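Local coordinates for protein DNMT2 (PDB 4H0N) that probably methylates a cytosine in the anticodon loop of tRNA(Asp), and can also methylate cytosines in DNA, using S-adenosyl-L-methionine as methyl donor, at residues P62-I65 with K66-V70; F82-G86 with K87-D91; I103-L106 with D107-D110; K121-E124 with N125-V128; I133-L136 with K137-N140. The protein carries 3 engineered substitutions. One frame throughout, in Å; residues are numbered along the deposited sequence.

How the interactions relate
The five contacts follow one another along the chain, each within eight to ten consecutive residues, in the Rossmann-like methyltransferase core built round a mixed sheet of seven strands. Interactions 1, 3 and 5 form a row: the centres of 1 and 3 lie about 11 Å apart and those of 3 and 5 about 10 Å, and in both pairs side chains touch. They end helices 62-67, 99-105 and 127-138. Interaction 4 opens the helix that interaction 5 closes, with about 16 Å between centres. The hairpin of interaction 2 is centred about 19 Å from the centre of interaction 4, and each brings a phenylalanine side chain to about 7 Å from that of the probable active-site Cys79.

Interaction 1: residues P62-I65 with K66-V70; sequences PQVI and KKWNV
Val64 and Trp68 meet across the closing turn of helix 62-67, which ends in a Schellman motif with Asn69 at positive phi (66°). Such an ending lets the chain leave the helix and turn into the Rossmann-like core. The backbone bonds come first. Lys66 N reaches Pro62 O at 2.7 Å, and one step on Lys67 N reaches Gln63 O at 3.0 Å. Trp68 N completes the series on Val64 O at 3.2 Å. Asn69 N then turns back to Lys66 O at 3.1 Å, as the helix gives way to the loop.

The polar-to-ring contact uses the same carbonyl a second time. Val64 O sits over one face of the Trp68 indole, offset toward the rim, while also accepting the bond from Trp68 N. With chi1 at -70° the indole CG stands beside its own backbone N, which leans the ring back along the helix, where Val64 lies alongside and points the same way.

Apolar packing supplies the rest. Val64 CG2, set anti to its own N, touches Trp68 CZ2 at 3.6 Å, and the same methyl lies 3.6 Å from Lys67 CD, whose aliphatic chain passes beside it. On the buried side Ile65 and Trp68 rest against Leu7 of strand 4-9, joined there by Val70, so the helix end is pressed onto the central sheet. Beyond the turn, Ile65 CG2 meets Val70 CG2 at 4.0 Å.

Interaction 2: residues F82-G86 with K87-D91; sequences FTRNG and KYLDD
The Tyr88 ring is approached obliquely by the methyl of Thr83, whose CG2 lies 4.0 Å from Tyr88 CD1, the two side chains running side by side from one face of a small beta hairpin. The second flat group, the Arg84 guanidinium, belongs to the other face; there Leu89 CD2 comes up to Arg84 NH2 obliquely and also lies 3.7 Å from Arg84 CB, so one methyl touches both CB and the guanidinium nitrogen NH2. Bends at chi2 and chi3 bring the Arg84 chain back toward Leu89.

The hairpin joins strands 83-84 and 87-88 through a type I' turn from Arg84 to Lys87, with Asn85 and Gly86 at the corner. Gly86 adopts a phi of 102°, where a side chain would collide with the preceding carbonyl. Thr83 and Tyr88 form a non-hydrogen-bonded antiparallel pair, and Thr83 CA makes a CA-H...O contact with Lys87 O. Arg84 and Lys87 are the hydrogen-bonded pair, with Arg84 N 2.9 Å from Lys87 O. Beyond the strands, Leu89 N gives a nearly straight bond to Phe82 O, 169° at the hydrogen.

Leu89 leans on Pro81 and Thr96, and Phe82 on Asn97. The hairpin follows shortly after Cys79 in the chain, probably the catalytic residue, whose side chain is about 7 Å from that of Phe82. At the turn itself, Lys87 N returns to Arg84 O at 3.0 Å.

Interaction 3: residues I103-L106 with D107-D110; sequences IGIL and DQLD. With CA (calcium ion), chain F.
Gly104 O and Asp107 OD1, three residues apart, both bind one calcium ion. Asp107 OD1 is the closer ligand at 2.5 Å, and Gly104 O lies 2.9 Å from the metal, a long distance for calcium. With chi1 at 59°, the carboxylate of Asp107 folds back over the helix end, which brings OD1 beside the glycine carbonyl. OD1 also takes a weak hydrogen bond from Lys135 NZ of helix 127-138, which bonds to Ile103 O as well.

Next come the backbone bonds that carry the chain out of helix 99-105. Leu109 N reaches Leu106 O at 3.0 Å, while Gln108 N to Ile105 O is weak at 3.3 Å. Ile105 O also faces the side of Leu109, whose CG and both methyls close round it. The Gln108 chain crosses Ile105 at about a right angle, bringing NE2 to within 3.8 Å of Ile105 CG2.

Outermost is the apolar packing: Leu109 CD1 lies 4.0 Å from Ile105 CD1 and at the same distance from Leu106 CD1, touching both. Ile105 and Leu109 continue onto Ile65 of helix 62-67, and Leu106 onto Leu136, so this turn joins the two flanking helices.

The two oxygens point at one cation, which probably offsets their mutual repulsion and ties the carboxylate to the helix's last turn; Lys135 NZ adds a second positive group next to OD1.

Interaction 4: residues K121-E124 with N125-V128; sequences KGFE and NSTV
Phe123 turns the edge of its ring to Val128: the CG1 methyl of Val128 lies near the ring plane, 3.6 Å from Phe123 CE1, and the two side chains cross at about a right angle. Chi1 of 180° swings the phenyl away from its own N and along the chain, toward the start of helix 127-138. There Phe99 packs against both residues, and Tyr162 meets the phenyl edge-to-face. The Phe123 side chain is also about 7 Å from that of Cys79, the probable active-site residue.

Asn125 lies alongside Glu124, amide and carboxylate planes 49° apart, and its N bonds to Gly122 O at 3.0 Å. The segment 121-124 directly follows the Glu-Asn-Val signature known in C5-cytosine methyltransferases. A short 3-10 turn from Phe123 to Asn125 then leads into the helix. Ser126 is the N-cap: its N reaches Phe123 O at 2.7 Å, and its OG caps the backbone N of Arg129 in the first turn.

Glu124 bends back at chi2 so that both carboxylate oxygens are held by the loop before it. OE2 makes a salt bridge to Lys121 NZ at 2.7 Å, met nearly along the C-O bond. OE1 takes the N-H of Gly122, a residue whose phi is 103°, at an N-to-OE1 distance of 3.0 Å, on its syn side and somewhat out of the carboxylate plane.

Interaction 5: residues I133-L136 with K137-N140; sequences IDKL and KECN
Lys137 N to Ile133 O at 3.1 Å and Glu138 N to Asp134 O at 3.3 Å carry the last regular turn of helix 127-138, the first of them close to straight at 166°.

On the outer face Asp134 and Glu138, one turn apart, bring their carboxylates together: Asp134 OD2 and Glu138 OE2 are modelled 3.1 Å apart, with planes nearly perpendicular. Two such acids would be expected to repel, and might favour partial protonation, though at this resolution their exact placement is uncertain. Glu138 also lies beside Lys135, its OE1 3.6 Å from Lys135 CD. The charged ends stay 5.0 Å apart (Lys135 NZ to Glu138 OE1); bends at chi2 and chi4 send NZ instead to Ile103 O.

The helix finishes in a Schellman motif, with Asn140 at positive phi (58°) as C-prime residue: Asn140 N returns to Lys137 O, and Phe141 N to Leu136 O. Cys139 N reaches Leu136 O at 3.0 Å. On the side facing the sheet, Leu136 and Ile133 pack onto strands 141-148 and 161-168. Cys139 SG leans back over the turn, 3.8 Å from Lys135 CE.

Interaction 1: residues P62-I65 with K66-V70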
loop_
_atom_site.group_PDB
_atom_site.type_symbol
_atom_site.label_atom_id
_atom_site.label_comp_id
_atom_site.label_asym_id
_atom_site.label_seq_id
_atom_site.Cartn_x
_atom_site.Cartn_y
_atom_site.Cartn_z
ATOM N N PRO A 62 4.044 -12.429 23.307
ATOM C CA PRO A 62 3.850 -11.270 24.190
ATOM C C PRO A 62 5.127 -10.972 24.957
ATOM O O PRO A 62 5.526 -9.819 25.098
ATOM C CB PRO A 62 2.779 -11.759 25.166
ATOM C CG PRO A 62 1.982 -12.738 24.368
ATOM C CD PRO A 62 2.908 -13.367 23.362
ATOM N N GLN A 63 5.762 -12.037 25.431
ATOM C CA GLN A 63 6.993 -11.961 26.198
ATOM C C GLN A 63 8.081 -11.198 25.454
ATOM O O GLN A 63 8.633 -10.232 25.977
ATOM C CB GLN A 63 7.484 -13.369 26.550
ATOM C CG GLN A 63 6.595 -14.126 27.532
ATOM C CD GLN A 63 5.262 -14.553 26.934
ATOM O OE1 GLN A 63 5.191 -14.976 25.779
ATOM N NE2 GLN A 63 4.196 -14.435 27.720
ATOM N N VAL A 64 8.389 -11.629 24.234
ATOM C CA VAL A 64 9.451 -10.985 23.469
ATOM C C VAL A 64 9.036 -9.580 23.015
ATOM O O VAL A 64 9.866 -8.672 22.917
ATOM C CB VAL A 64 9.920 -11.855 22.276
ATOM C CG1 VAL A 64 8.855 -11.931 21.194
ATOM C CG2 VAL A 64 11.209 -11.305 21.706
ATOM N N ILE A 65 7.743 -9.401 22.763
ATOM C CA ILE A 65 7.212 -8.087 22.434
ATOM C C ILE A 65 7.352 -7.152 23.637
ATOM O O ILE A 65 7.620 -5.959 23.482
ATOM C CB ILE A 65 5.735 -8.176 21.985
ATOM C CG1 ILE A 65 5.640 -8.886 20.632
ATOM C CG2 ILE A 65 5.099 -6.789 21.899
ATOM C CD1 ILE A 65 4.214 -9.092 20.151
ATOM N N LYS A 66 7.192 -7.709 24.836
ATOM C CA LYS A 66 7.282 -6.929 26.068
ATOM C C LYS A 66 8.716 -6.504 26.368
ATOM O O LYS A 66 8.953 -5.406 26.866
ATOM C CB LYS A 66 6.718 -7.716 27.254
ATOM C CG LYS A 66 6.239 -6.838 28.399
ATOM C CD LYS A 66 6.122 -7.612 29.706
ATOM C CE LYS A 66 7.481 -7.768 30.387
ATOM N NZ LYS A 66 7.374 -8.306 31.773
ATOM N N LYS A 67 9.673 -7.374 26.068
ATOM C CA LYS A 67 11.074 -7.064 26.331
ATOM C C LYS A 67 11.580 -5.971 25.388
ATOM O O LYS A 67 12.460 -5.190 25.746
ATOM C CB LYS A 67 11.939 -8.328 26.242
ATOM C CG LYS A 67 12.652 -8.537 24.917
ATOM C CD LYS A 67 12.894 -10.013 24.673
ATOM C CE LYS A 67 14.277 -10.269 24.116
ATOM N NZ LYS A 67 14.890 -11.413 24.832
ATOM N N TRP A 68 11.000 -5.909 24.191
ATOM C CA TRP A 68 11.361 -4.889 23.212
ATOM C C TRP A 68 10.842 -3.526 23.627
ATOM O O TRP A 68 11.288 -2.502 23.110
ATOM C CB TRP A 68 10.790 -5.237 21.846
ATOM C CG TRP A 68 11.439 -6.401 21.216
ATOM C CD1 TRP A 68 12.629 -6.964 21.562
ATOM C CD2 TRP A 68 10.932 -7.168 20.118
ATOM N NE1 TRP A 68 12.899 -8.038 20.745
ATOM C CE2 TRP A 68 11.875 -8.181 19.854
ATOM C CE3 TRP A 68 9.773 -7.093 19.343
ATOM C CZ2 TRP A 68 11.687 -9.115 18.836
ATOM C CZ3 TRP A 68 9.594 -8.020 18.335
ATOM C CH2 TRP A 68 10.546 -9.017 18.090
ATOM N N ASN A 69 9.883 -3.536 24.549
ATOM C CA ASN A 69 9.303 -2.324 25.109
ATOM C C ASN A 69 8.520 -1.505 24.085
ATOM O O ASN A 69 8.433 -0.283 24.198
ATOM C CB ASN A 69 10.381 -1.466 25.786
ATOM C CG ASN A 69 9.816 -0.556 26.859
ATOM O OD1 ASN A 69 8.940 -0.953 27.628
ATOM N ND2 ASN A 69 10.309 0.675 26.912
ATOM N N VAL A 70 7.943 -2.178 23.092
ATOM C CA VAL A 70 7.107 -1.495 22.109
ATOM C C VAL A 70 5.830 -0.969 22.764
ATOM O O VAL A 70 5.302 -1.581 23.695
ATOM C CB VAL A 70 6.775 -2.393 20.878
ATOM C CG1 VAL A 70 7.775 -3.528 20.757
ATOM C CG2 VAL A 70 5.351 -2.939 20.948
#

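Interaction 2: residues F82-G86 with K87-D91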
loop_
_atom_site.group_PDB
_atom_site.type_symbol
_atom_site.label_atom_id
_atom_site.label_comp_id
_atom_site.label_asym_id
_atom_site.label_seq_id
_atom_site.Cartn_x
_atom_site.Cartn_y
_atom_site.Cartn_z
ATOM N N PHE A 82 -7.728 -18.935 4.902
ATOM C CA PHE A 82 -7.708 -19.901 5.966
ATOM C C PHE A 82 -8.078 -21.288 5.467
ATOM O O PHE A 82 -7.677 -22.260 6.038
ATOM C CB PHE A 82 -8.673 -19.470 7.060
ATOM C CG PHE A 82 -8.520 -18.045 7.458
ATOM C CD1 PHE A 82 -7.742 -17.709 8.528
ATOM C CD2 PHE A 82 -9.123 -17.050 6.738
ATOM C CE1 PHE A 82 -7.585 -16.406 8.898
ATOM C CE2 PHE A 82 -8.964 -15.739 7.094
ATOM C CZ PHE A 82 -8.194 -15.419 8.183
ATOM N N THR A 83 -8.824 -21.374 4.382
ATOM C CA THR A 83 -9.291 -22.657 3.902
ATOM C C THR A 83 -9.096 -22.863 2.404
ATOM O O THR A 83 -9.175 -21.938 1.629
ATOM C CB THR A 83 -10.758 -22.898 4.318
ATOM O OG1 THR A 83 -11.646 -22.394 3.327
ATOM C CG2 THR A 83 -11.052 -22.202 5.589
ATOM N N ARG A 84 -8.808 -24.088 2.002
ATOM C CA ARG A 84 -8.798 -24.414 0.593
ATOM C C ARG A 84 -9.692 -25.604 0.280
ATOM O O ARG A 84 -9.572 -26.657 0.877
ATOM C CB ARG A 84 -7.373 -24.635 0.092
ATOM C CG ARG A 84 -7.238 -25.707 -0.974
ATOM C CD ARG A 84 -6.480 -25.220 -2.200
ATOM N NE ARG A 84 -5.938 -23.886 -2.021
ATOM C CZ ARG A 84 -5.081 -23.566 -1.061
ATOM N NH1 ARG A 84 -4.625 -22.329 -0.950
ATOM N NH2 ARG A 84 -4.682 -24.493 -0.208
ATOM N N ASN A 85 -10.574 -25.414 -0.690
ATOM C CA ASN A 85 -11.548 -26.431 -1.084
ATOM C C ASN A 85 -12.038 -27.351 0.033
ATOM O O ASN A 85 -11.995 -28.575 -0.090
ATOM C CB ASN A 85 -11.088 -27.228 -2.319
ATOM C CG ASN A 85 -9.734 -27.885 -2.131
ATOM O OD1 ASN A 85 -8.735 -27.451 -2.707
ATOM N ND2 ASN A 85 -9.696 -28.945 -1.333
ATOM N N GLY A 86 -12.497 -26.747 1.126
ATOM C CA GLY A 86 -13.192 -27.489 2.163
ATOM C C GLY A 86 -12.385 -27.820 3.403
ATOM O O GLY A 86 -12.944 -28.292 4.390
ATOM N N LYS A 87 -11.076 -27.577 3.363
ATOM C CA LYS A 87 -10.205 -27.924 4.486
ATOM C C LYS A 87 -9.468 -26.711 5.048
ATOM O O LYS A 87 -9.120 -25.793 4.310
ATOM C CB LYS A 87 -9.193 -28.991 4.062
ATOM C CG LYS A 87 -9.820 -30.314 3.658
ATOM C CD LYS A 87 -8.786 -31.261 3.072
ATOM C CE LYS A 87 -9.411 -32.606 2.717
ATOM N NZ LYS A 87 -8.430 -33.551 2.105
ATOM N N TYR A 88 -9.227 -26.716 6.357
ATOM C CA TYR A 88 -8.460 -25.647 6.994
ATOM C C TYR A 88 -7.002 -25.701 6.582
ATOM O O TYR A 88 -6.382 -26.763 6.587
ATOM C CB TYR A 88 -8.559 -25.712 8.523
ATOM C CG TYR A 88 -9.900 -25.284 9.050
ATOM C CD1 TYR A 88 -10.235 -23.942 9.139
ATOM C CD2 TYR A 88 -10.839 -26.224 9.445
ATOM C CE1 TYR A 88 -11.467 -23.546 9.607
ATOM C CE2 TYR A 88 -12.076 -25.843 9.914
ATOM C CZ TYR A 88 -12.386 -24.502 9.992
ATOM O OH TYR A 88 -13.622 -24.125 10.463
ATOM N N LEU A 89 -6.457 -24.547 6.219
ATOM C CA LEU A 89 -5.041 -24.462 5.913
ATOM C C LEU A 89 -4.254 -24.691 7.201
ATOM O O LEU A 89 -4.780 -24.496 8.297
ATOM C CB LEU A 89 -4.704 -23.108 5.285
ATOM C CG LEU A 89 -5.369 -22.848 3.933
ATOM C CD1 LEU A 89 -4.733 -21.652 3.262
ATOM C CD2 LEU A 89 -5.279 -24.086 3.045
ATOM N N ASP A 90 -3.004 -25.117 7.071
ATOM C CA ASP A 90 -2.194 -25.454 8.237
ATOM C C ASP A 90 -1.643 -24.189 8.899
ATOM O O ASP A 90 -1.393 -23.200 8.217
ATOM C CB ASP A 90 -1.059 -26.382 7.817
ATOM C CG ASP A 90 -0.566 -27.251 8.952
ATOM O OD1 ASP A 90 -0.548 -28.490 8.786
ATOM O OD2 ASP A 90 -0.190 -26.700 10.006
ATOM N N ASP A 91 -1.451 -24.214 10.219
ATOM C CA ASP A 91 -1.027 -23.005 10.936
ATOM C C ASP A 91 0.451 -22.646 10.744
ATOM O O ASP A 91 0.866 -21.534 11.080
ATOM C CB ASP A 91 -1.414 -23.044 12.428
ATOM C CG ASP A 91 -0.383 -23.746 13.302
ATOM O OD1 ASP A 91 0.083 -24.849 12.940
ATOM O OD2 ASP A 91 -0.053 -23.190 14.371
#

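Interaction 3: residues I103-L106 with D107-D110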
loop_
_atom_site.group_PDB
_atom_site.type_symbol
_atom_site.label_atom_id
_atom_site.label_comp_id
_atom_site.label_asym_id
_atom_site.label_seq_id
_atom_site.Cartn_x
_atom_site.Cartn_y
_atom_site.Cartn_z
ATOM N N ILE A 103 -5.019 -10.929 17.037
ATOM C CA ILE A 103 -6.252 -10.717 17.784
ATOM C C ILE A 103 -6.227 -11.496 19.091
ATOM O O ILE A 103 -6.649 -10.998 20.138
ATOM C CB ILE A 103 -7.477 -11.156 16.964
ATOM C CG1 ILE A 103 -7.601 -10.298 15.701
ATOM C CG2 ILE A 103 -8.745 -11.081 17.803
ATOM C CD1 ILE A 103 -8.719 -10.724 14.770
ATOM N N GLY A 104 -5.708 -12.717 19.022
ATOM C CA GLY A 104 -5.551 -13.547 20.197
ATOM C C GLY A 104 -4.671 -12.892 21.239
ATOM O O GLY A 104 -5.135 -12.619 22.337
ATOM N N ILE A 105 -3.420 -12.606 20.886
ATOM C CA ILE A 105 -2.433 -12.146 21.856
ATOM C C ILE A 105 -2.597 -10.701 22.300
ATOM O O ILE A 105 -1.726 -10.174 22.986
ATOM C CB ILE A 105 -0.984 -12.287 21.334
ATOM C CG1 ILE A 105 -0.782 -11.437 20.079
ATOM C CG2 ILE A 105 -0.630 -13.746 21.091
ATOM C CD1 ILE A 105 0.671 -11.198 19.743
ATOM N N LEU A 106 -3.692 -10.054 21.923
ATOM C CA LEU A 106 -3.852 -8.639 22.246
ATOM C C LEU A 106 -3.982 -8.363 23.751
ATOM O O LEU A 106 -3.413 -7.401 24.268
ATOM C CB LEU A 106 -5.033 -8.036 21.480
ATOM C CG LEU A 106 -5.051 -6.506 21.424
ATOM C CD1 LEU A 106 -3.691 -5.945 21.003
ATOM C CD2 LEU A 106 -6.139 -6.040 20.473
ATOM N N ASP A 107 -4.718 -9.218 24.453
ATOM C CA ASP A 107 -4.963 -9.031 25.880
ATOM C C ASP A 107 -3.697 -9.142 26.732
ATOM O O ASP A 107 -3.711 -8.817 27.920
ATOM C CB ASP A 107 -5.998 -10.042 26.372
ATOM C CG ASP A 107 -5.559 -11.472 26.149
ATOM O OD1 ASP A 107 -4.988 -11.743 25.079
ATOM O OD2 ASP A 107 -5.775 -12.320 27.040
ATOM N N GLN A 108 -2.609 -9.611 26.137
ATOM C CA GLN A 108 -1.364 -9.759 26.875
ATOM C C GLN A 108 -0.259 -8.904 26.274
ATOM O O GLN A 108 0.924 -9.120 26.537
ATOM C CB GLN A 108 -0.952 -11.225 26.943
ATOM C CG GLN A 108 -1.165 -11.961 25.646
ATOM C CD GLN A 108 -1.292 -13.454 25.847
ATOM O OE1 GLN A 108 -1.802 -13.909 26.870
ATOM N NE2 GLN A 108 -0.834 -14.227 24.866
ATOM N N LEU A 109 -0.656 -7.937 25.455
ATOM C CA LEU A 109 0.271 -6.927 24.969
ATOM C C LEU A 109 0.087 -5.689 25.837
ATOM O O LEU A 109 -0.315 -4.628 25.356
ATOM C CB LEU A 109 0.019 -6.623 23.490
ATOM C CG LEU A 109 0.271 -7.816 22.554
ATOM C CD1 LEU A 109 0.050 -7.464 21.087
ATOM C CD2 LEU A 109 1.666 -8.394 22.759
ATOM N N ASP A 110 0.391 -5.855 27.125
ATOM C CA ASP A 110 0.070 -4.882 28.171
ATOM C C ASP A 110 0.649 -3.484 27.933
ATOM O O ASP A 110 0.052 -2.488 28.340
ATOM C CB ASP A 110 0.539 -5.402 29.538
ATOM C CG ASP A 110 0.166 -6.861 29.779
ATOM O OD1 ASP A 110 1.052 -7.644 30.194
ATOM O OD2 ASP A 110 -1.013 -7.224 29.569
HETATM CA CA CA F . -5.430 -14.176 24.742
#

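Interaction 4: residues K121-E124 with N125-V128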
loop_
_atom_site.group_PDB
_atom_site.type_symbol
_atom_site.label_atom_id
_atom_site.label_comp_id
_atom_site.label_asym_id
_atom_site.label_seq_id
_atom_site.Cartn_x
_atom_site.Cartn_y
_atom_site.Cartn_z
ATOM N N LYS A 121 -10.000 -3.089 1.045
ATOM C CA LYS A 121 -11.377 -2.649 0.969
ATOM C C LYS A 121 -12.251 -3.872 1.199
ATOM O O LYS A 121 -12.030 -4.920 0.596
ATOM C CB LYS A 121 -11.665 -2.053 -0.410
ATOM C CG LYS A 121 -12.792 -1.024 -0.435
ATOM C CD LYS A 121 -14.159 -1.659 -0.231
ATOM C CE LYS A 121 -15.172 -0.658 0.294
ATOM N NZ LYS A 121 -16.363 -1.345 0.870
ATOM N N GLY A 122 -13.240 -3.741 2.073
ATOM C CA GLY A 122 -14.176 -4.824 2.305
ATOM C C GLY A 122 -13.888 -5.556 3.598
ATOM O O GLY A 122 -14.700 -6.362 4.058
ATOM N N PHE A 123 -12.723 -5.281 4.178
ATOM C CA PHE A 123 -12.399 -5.823 5.483
ATOM C C PHE A 123 -13.482 -5.440 6.475
ATOM O O PHE A 123 -13.906 -6.260 7.275
ATOM C CB PHE A 123 -11.048 -5.319 5.980
ATOM C CG PHE A 123 -10.669 -5.862 7.331
ATOM C CD1 PHE A 123 -10.369 -7.207 7.493
ATOM C CD2 PHE A 123 -10.619 -5.036 8.438
ATOM C CE1 PHE A 123 -10.022 -7.717 8.734
ATOM C CE2 PHE A 123 -10.269 -5.543 9.683
ATOM C CZ PHE A 123 -9.973 -6.884 9.828
ATOM N N GLU A 124 -13.954 -4.201 6.391
ATOM C CA GLU A 124 -14.950 -3.695 7.334
ATOM C C GLU A 124 -16.256 -4.498 7.335
ATOM O O GLU A 124 -17.066 -4.379 8.259
ATOM C CB GLU A 124 -15.240 -2.208 7.081
ATOM C CG GLU A 124 -16.126 -1.906 5.874
ATOM C CD GLU A 124 -15.384 -2.005 4.553
ATOM O OE1 GLU A 124 -14.190 -2.381 4.558
ATOM O OE2 GLU A 124 -16.000 -1.705 3.507
ATOM N N ASN A 125 -16.457 -5.313 6.303
ATOM C CA ASN A 125 -17.628 -6.175 6.236
ATOM C C ASN A 125 -17.307 -7.626 6.602
ATOM O O ASN A 125 -18.189 -8.482 6.595
ATOM C CB ASN A 125 -18.262 -6.108 4.845
ATOM C CG ASN A 125 -18.834 -4.733 4.524
ATOM O OD1 ASN A 125 -19.238 -3.986 5.417
ATOM N ND2 ASN A 125 -18.873 -4.399 3.238
ATOM N N SER A 126 -16.043 -7.893 6.925
ATOM C CA SER A 126 -15.574 -9.245 7.203
ATOM C C SER A 126 -15.851 -9.706 8.634
ATOM O O SER A 126 -15.978 -8.885 9.543
ATOM C CB SER A 126 -14.074 -9.321 6.969
ATOM O OG SER A 126 -13.412 -9.571 8.194
ATOM N N THR A 127 -15.921 -11.022 8.834
ATOM C CA THR A 127 -16.082 -11.588 10.172
ATOM C C THR A 127 -14.850 -11.314 11.016
ATOM O O THR A 127 -14.943 -11.156 12.236
ATOM C CB THR A 127 -16.299 -13.108 10.142
ATOM O OG1 THR A 127 -15.379 -13.707 9.222
ATOM C CG2 THR A 127 -17.719 -13.436 9.727
ATOM N N VAL A 128 -13.697 -11.272 10.358
ATOM C CA VAL A 128 -12.446 -10.993 11.041
ATOM C C VAL A 128 -12.470 -9.601 11.656
ATOM O O VAL A 128 -12.070 -9.411 12.806
ATOM C CB VAL A 128 -11.250 -11.101 10.087
ATOM C CG1 VAL A 128 -9.973 -10.651 10.792
ATOM C CG2 VAL A 128 -11.120 -12.528 9.562
#

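Interaction 5: residues I133-L136 with K137-N140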
loop_
_atom_site.group_PDB
_atom_site.type_symbol
_atom_site.label_atom_id
_atom_site.label_comp_id
_atom_site.label_asym_id
_atom_site.label_seq_id
_atom_site.Cartn_x
_atom_site.Cartn_y
_atom_site.Cartn_z
ATOM N N ILE A 133 -12.401 -5.824 16.148
ATOM C CA ILE A 133 -12.935 -4.673 16.862
ATOM C C ILE A 133 -13.393 -5.101 18.248
ATOM O O ILE A 133 -13.196 -4.394 19.241
ATOM C CB ILE A 133 -14.131 -4.055 16.099
ATOM C CG1 ILE A 133 -13.650 -3.372 14.812
ATOM C CG2 ILE A 133 -14.915 -3.090 16.985
ATOM C CD1 ILE A 133 -12.460 -2.441 14.998
ATOM N N ASP A 134 -14.003 -6.278 18.296
ATOM C CA ASP A 134 -14.505 -6.854 19.532
ATOM C C ASP A 134 -13.383 -7.095 20.538
ATOM O O ASP A 134 -13.583 -6.962 21.743
ATOM C CB ASP A 134 -15.206 -8.171 19.231
ATOM C CG ASP A 134 -15.836 -8.778 20.452
ATOM O OD1 ASP A 134 -17.037 -8.515 20.677
ATOM O OD2 ASP A 134 -15.133 -9.511 21.184
ATOM N N LYS A 135 -12.205 -7.454 20.037
ATOM C CA LYS A 135 -11.063 -7.679 20.907
ATOM C C LYS A 135 -10.513 -6.352 21.412
ATOM O O LYS A 135 -9.975 -6.277 22.514
ATOM C CB LYS A 135 -9.965 -8.476 20.197
ATOM C CG LYS A 135 -8.926 -9.062 21.147
ATOM C CD LYS A 135 -9.605 -9.994 22.142
ATOM C CE LYS A 135 -8.739 -10.289 23.358
ATOM N NZ LYS A 135 -7.588 -11.179 23.054
ATOM N N LEU A 136 -10.647 -5.305 20.605
ATOM C CA LEU A 136 -10.230 -3.973 21.030
ATOM C C LEU A 136 -11.046 -3.483 22.237
ATOM O O LEU A 136 -10.481 -3.064 23.250
ATOM C CB LEU A 136 -10.334 -2.969 19.879
ATOM C CG LEU A 136 -9.402 -3.142 18.674
ATOM C CD1 LEU A 136 -9.620 -2.015 17.671
ATOM C CD2 LEU A 136 -7.949 -3.187 19.107
ATOM N N LYS A 137 -12.370 -3.541 22.117
ATOM C CA LYS A 137 -13.261 -3.109 23.187
ATOM C C LYS A 137 -12.968 -3.864 24.474
ATOM O O LYS A 137 -12.993 -3.289 25.558
ATOM C CB LYS A 137 -14.721 -3.338 22.799
ATOM C CG LYS A 137 -15.265 -2.431 21.716
ATOM C CD LYS A 137 -16.651 -2.905 21.295
ATOM C CE LYS A 137 -17.598 -1.743 21.044
ATOM N NZ LYS A 137 -17.087 -0.811 19.999
ATOM N N GLU A 138 -12.698 -5.159 24.337
ATOM C CA GLU A 138 -12.416 -6.031 25.469
ATOM C C GLU A 138 -11.156 -5.597 26.196
ATOM O O GLU A 138 -11.051 -5.755 27.413
ATOM C CB GLU A 138 -12.241 -7.471 24.983
ATOM C CG GLU A 138 -13.241 -8.466 25.542
ATOM C CD GLU A 138 -13.369 -9.705 24.672
ATOM O OE1 GLU A 138 -12.350 -10.395 24.450
ATOM O OE2 GLU A 138 -14.488 -9.982 24.196
ATOM N N CYS A 139 -10.200 -5.056 25.444
ATOM C CA CYS A 139 -8.901 -4.686 25.998
ATOM C C CYS A 139 -8.815 -3.193 26.297
ATOM O O CYS A 139 -7.723 -2.636 26.422
ATOM C CB CYS A 139 -7.776 -5.106 25.052
ATOM S SG CYS A 139 -7.741 -6.881 24.691
ATOM N N ASN A 140 -9.981 -2.562 26.411
ATOM C CA ASN A 140 -10.099 -1.128 26.694
ATOM C C ASN A 140 -9.394 -0.209 25.676
ATOM O O ASN A 140 -8.777 0.800 26.032
ATOM C CB ASN A 140 -9.678 -0.838 28.134
ATOM C CG ASN A 140 -10.264 -1.844 29.120
ATOM O OD1 ASN A 140 -11.463 -1.826 29.414
ATOM N ND2 ASN A 140 -9.418 -2.735 29.626
#